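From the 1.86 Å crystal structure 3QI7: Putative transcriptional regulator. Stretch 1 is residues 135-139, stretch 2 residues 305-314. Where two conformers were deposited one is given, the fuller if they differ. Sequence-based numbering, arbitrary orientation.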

ATOM      1  N   ASN A 135      11.425  -7.085   6.179  1.00 19.68           N
ATOM      2  CA  ASN A 135      11.105  -5.823   5.521  1.00 22.63           C
ATOM      3  C   ASN A 135      10.209  -6.047   4.314  1.00 22.32           C
ATOM      4  O   ASN A 135      10.556  -6.786   3.411  1.00 22.10           O
ATOM      5  CB  ASN A 135      12.395  -5.105   5.135  1.00 21.27           C
ATOM      6  CG  ASN A 135      13.268  -4.822   6.348  1.00 24.08           C
ATOM      7  OD1 ASN A 135      12.970  -3.906   7.120  1.00 24.43           O
ATOM      8  ND2 ASN A 135      14.301  -5.653   6.569  1.00 24.33           N
ATOM      9  N   LEU A 136       9.044  -5.418   4.348  1.00 20.32           N
ATOM     10  CA  LEU A 136       8.023  -5.545   3.342  1.00 18.62           C
ATOM     11  C   LEU A 136       7.722  -4.160   2.815  1.00 21.16           C
ATOM     12  O   LEU A 136       7.627  -3.202   3.591  1.00 20.83           O
ATOM     13  CB  LEU A 136       6.757  -6.096   3.965  1.00 19.29           C
ATOM     14  CG  LEU A 136       6.892  -7.418   4.734  1.00 22.30           C
ATOM     15  CD1 LEU A 136       5.539  -7.733   5.462  1.00 26.81           C
ATOM     16  CD2 LEU A 136       7.309  -8.529   3.806  1.00 24.13           C
ATOM     17  N   GLY A 137       7.642  -4.033   1.496  1.00 20.09           N
ATOM     18  CA  GLY A 137       7.438  -2.738   0.887  1.00 23.80           C
ATOM     19  C   GLY A 137       7.007  -2.858  -0.555  1.00 25.01           C
ATOM     20  O   GLY A 137       6.612  -3.925  -1.028  1.00 21.00           O
ATOM     21  N   VAL A 138       7.075  -1.735  -1.246  1.00 27.04           N
ATOM     22  CA  VAL A 138       6.735  -1.674  -2.653  1.00 29.18           C
ATOM     23  C   VAL A 138       7.908  -1.100  -3.428  1.00 27.97           C
ATOM     24  O   VAL A 138       8.595  -0.204  -2.947  1.00 29.16           O
ATOM     25  CB  VAL A 138       5.483  -0.825  -2.886  1.00 29.65           C
ATOM     26  CG1 VAL A 138       4.276  -1.456  -2.179  1.00 33.18           C
ATOM     27  CG2 VAL A 138       5.700   0.608  -2.428  1.00 38.56           C
ATOM     28  N   SER A 139       8.130  -1.632  -4.628  1.00 26.52           N
ATOM     29  CA  SER A 139       9.161  -1.139  -5.530  1.00 26.39           C
ATOM     30  C   SER A 139       8.479  -0.284  -6.594  1.00 27.14           C
ATOM     31  O   SER A 139       7.585  -0.759  -7.310  1.00 25.85           O
ATOM     32  CB  SER A 139       9.915  -2.315  -6.152  1.00 25.79           C
ATOM     33  OG  SER A 139      10.523  -1.956  -7.387  1.00 25.81           O
ATOM     34  N   PRO A 305      -6.094  -2.110  -0.382  1.00 19.52           N
ATOM     35  CA  PRO A 305      -5.012  -1.154  -0.530  1.00 19.83           C
ATOM     36  C   PRO A 305      -3.744  -1.667   0.090  1.00 18.41           C
ATOM     37  O   PRO A 305      -3.811  -2.427   1.031  1.00 19.51           O
ATOM     38  CB  PRO A 305      -5.476   0.060   0.253  1.00 21.36           C
ATOM     39  CG  PRO A 305      -6.861  -0.304   0.849  1.00 23.14           C
ATOM     40  CD  PRO A 305      -7.060  -1.739   0.676  1.00 22.47           C
HETATM   41  N   MSE A 306      -2.618  -1.232  -0.417  1.00 19.17           N
HETATM   42  CA  MSE A 306      -1.338  -1.639   0.167  1.00 20.78           C
HETATM   43  C   MSE A 306      -1.181  -1.106   1.640  1.00 22.41           C
HETATM   44  O   MSE A 306      -0.565  -1.767   2.504  1.00 19.53           O
HETATM   45  CB  MSE A 306      -0.193  -1.137  -0.716  1.00 23.95           C
HETATM   46  CG  MSE A 306       0.054  -1.965  -1.964  1.00 30.91           C
HETATM   47 SE   MSE A 306       0.638  -3.792  -1.437  0.75 35.22          SE
HETATM   48  CE  MSE A 306       2.302  -3.469  -0.711  1.00 35.89           C
ATOM     49  N   ASP A 307      -1.740   0.071   1.917  1.00 22.14           N
ATOM     50  CA  ASP A 307      -1.738   0.636   3.273  1.00 25.07           C
ATOM     51  C   ASP A 307      -2.435  -0.261   4.297  1.00 23.34           C
ATOM     52  O   ASP A 307      -2.151  -0.168   5.497  1.00 25.12           O
ATOM     53  CB  ASP A 307      -2.429   2.022   3.314  1.00 29.15           C
ATOM     54  CG  ASP A 307      -1.546   3.154   2.764  1.00 36.43           C
ATOM     55  OD1 ASP A 307      -0.392   2.890   2.393  1.00 35.90           O
ATOM     56  OD2 ASP A 307      -2.023   4.313   2.708  1.00 44.18           O
ATOM     57  N   ALA A 308      -3.366  -1.092   3.841  1.00 17.89           N
ATOM     58  CA  ALA A 308      -3.993  -2.112   4.688  1.00 18.92           C
ATOM     59  C   ALA A 308      -3.310  -3.485   4.623  1.00 19.95           C
ATOM     60  O   ALA A 308      -3.112  -4.150   5.639  1.00 20.97           O
ATOM     61  CB  ALA A 308      -5.507  -2.240   4.366  1.00 19.13           C
ATOM     62  N   PHE A 309      -2.922  -3.899   3.426  1.00 20.98           N
ATOM     63  CA  PHE A 309      -2.279  -5.192   3.259  1.00 18.40           C
ATOM     64  C   PHE A 309      -0.947  -5.353   3.991  1.00 19.41           C
ATOM     65  O   PHE A 309      -0.755  -6.367   4.665  1.00 17.55           O
ATOM     66  CB  PHE A 309      -2.131  -5.543   1.756  1.00 14.95           C
ATOM     67  CG  PHE A 309      -1.477  -6.854   1.520  1.00 17.62           C
ATOM     68  CD1 PHE A 309      -2.175  -8.036   1.713  1.00 15.26           C
ATOM     69  CD2 PHE A 309      -0.114  -6.916   1.177  1.00 19.04           C
ATOM     70  CE1 PHE A 309      -1.550  -9.283   1.501  1.00 18.59           C
ATOM     71  CE2 PHE A 309       0.520  -8.134   0.958  1.00 21.25           C
ATOM     72  CZ  PHE A 309      -0.188  -9.324   1.149  1.00 16.65           C
ATOM     73  N   LEU A 310      -0.021  -4.406   3.852  1.00 17.51           N
ATOM     74  CA  LEU A 310       1.313  -4.595   4.419  1.00 20.00           C
ATOM     75  C   LEU A 310       1.251  -4.793   5.941  1.00 21.21           C
ATOM     76  O   LEU A 310       1.807  -5.773   6.457  1.00 23.08           O
ATOM     77  CB  LEU A 310       2.289  -3.465   4.046  1.00 20.73           C
ATOM     78  CG  LEU A 310       2.699  -3.435   2.570  1.00 21.90           C
ATOM     79  CD1 LEU A 310       3.305  -2.063   2.200  1.00 21.30           C
ATOM     80  CD2 LEU A 310       3.642  -4.637   2.212  1.00 27.43           C
ATOM     81  N   PRO A 311       0.592  -3.876   6.666  1.00 21.55           N
ATOM     82  CA  PRO A 311       0.526  -4.093   8.124  1.00 21.14           C
ATOM     83  C   PRO A 311      -0.256  -5.370   8.525  1.00 20.13           C
ATOM     84  O   PRO A 311       0.152  -6.058   9.451  1.00 18.84           O
ATOM     85  CB  PRO A 311      -0.143  -2.804   8.649  1.00 23.25           C
ATOM     86  CG  PRO A 311      -0.865  -2.274   7.499  1.00 20.68           C
ATOM     87  CD  PRO A 311      -0.043  -2.605   6.289  1.00 21.74           C
ATOM     88  N   SER A 312      -1.338  -5.699   7.830  0.50 22.17           N
ATOM     89  CA  SER A 312      -2.068  -6.931   8.154  0.50 20.56           C
ATOM     90  C   SER A 312      -1.233  -8.184   7.879  0.50 21.28           C
ATOM     91  O   SER A 312      -1.264  -9.124   8.671  0.50 22.05           O
ATOM     92  CB  SER A 312      -3.395  -7.012   7.407  0.50 21.68           C
ATOM     93  OG  SER A 312      -4.182  -8.054   7.948  0.50 18.77           O
ATOM     94  N   LEU A 313      -0.509  -8.207   6.761  1.00 19.20           N
ATOM     95  CA  LEU A 313       0.399  -9.321   6.461  1.00 21.25           C
ATOM     96  C   LEU A 313       1.497  -9.406   7.515  1.00 22.19           C
ATOM     97  O   LEU A 313       1.845 -10.500   7.982  1.00 21.31           O
ATOM     98  CB  LEU A 313       1.035  -9.171   5.065  1.00 22.54           C
ATOM     99  CG  LEU A 313       2.207 -10.112   4.729  1.00 20.83           C
ATOM    100  CD1 LEU A 313       1.716 -11.569   4.756  1.00 21.59           C
ATOM    101  CD2 LEU A 313       2.888  -9.806   3.380  1.00 21.21           C
ATOM    102  N   ALA A 314       2.086  -8.257   7.846  1.00 21.20           N
ATOM    103  CA  ALA A 314       3.177  -8.215   8.861  1.00 21.18           C
ATOM    104  C   ALA A 314       2.705  -8.727  10.221  1.00 21.41           C
ATOM    105  O   ALA A 314       3.430  -9.482  10.896  1.00 20.77           O
ATOM    106  CB  ALA A 314       3.779  -6.783   8.988  1.00 18.20           C
TER

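What holds a short strand against a helix when no hydrogen bond crosses between them? Apolar packing does the work. The strand of 135-137 runs nearly antiparallel to the helix that starts at Met306, with 163° between their directions and 9.1 Å between their axes at closest approach. Together the two stretches bury 260 Å², and where side chain meets side chain, the closest atoms are carbons.

Why is Leu136 the centre of the contact? It has the largest area covered by the other stretch, 79 Å², and its CA-to-CB bond points toward the helix. With chi1 in m and chi2 in t, it touches three helix residues. CB of Leu136 lies 3.9 Å from CD2 of Leu310, while CD1 of Leu136 is 4.0 Å from CD2 of Leu313 and 4.1 Å from CB of Ala314. A branched aliphatic chain suits this buried place, since it can fill space against several neighbours without leaving a polar group unpaired.

What does Leu310 contribute from the helix? Its covered area, 55 Å², is the largest on its side, and its side chain is also m and t; its CD2, already against CB of Leu136, is also near the backbone of the next residue: CD2 of Leu310 lies 4.1 Å from N of Gly137. Glycine has no side chain, and there the contact is with main chain. Leu313 and Ala314 follow along the helix, the small methyl of Ala314 meeting the end of Leu136.

How does the contact finish beyond the strand? Val138, exposed yet pointing toward the helix, sets CG1 only 3.2 Å from CE of Met306, a very tight approach for two carbons. Met306 is a selenomethionine with all three chi angles in m, and its long, unbranched chain carries that terminal methyl across to the valine.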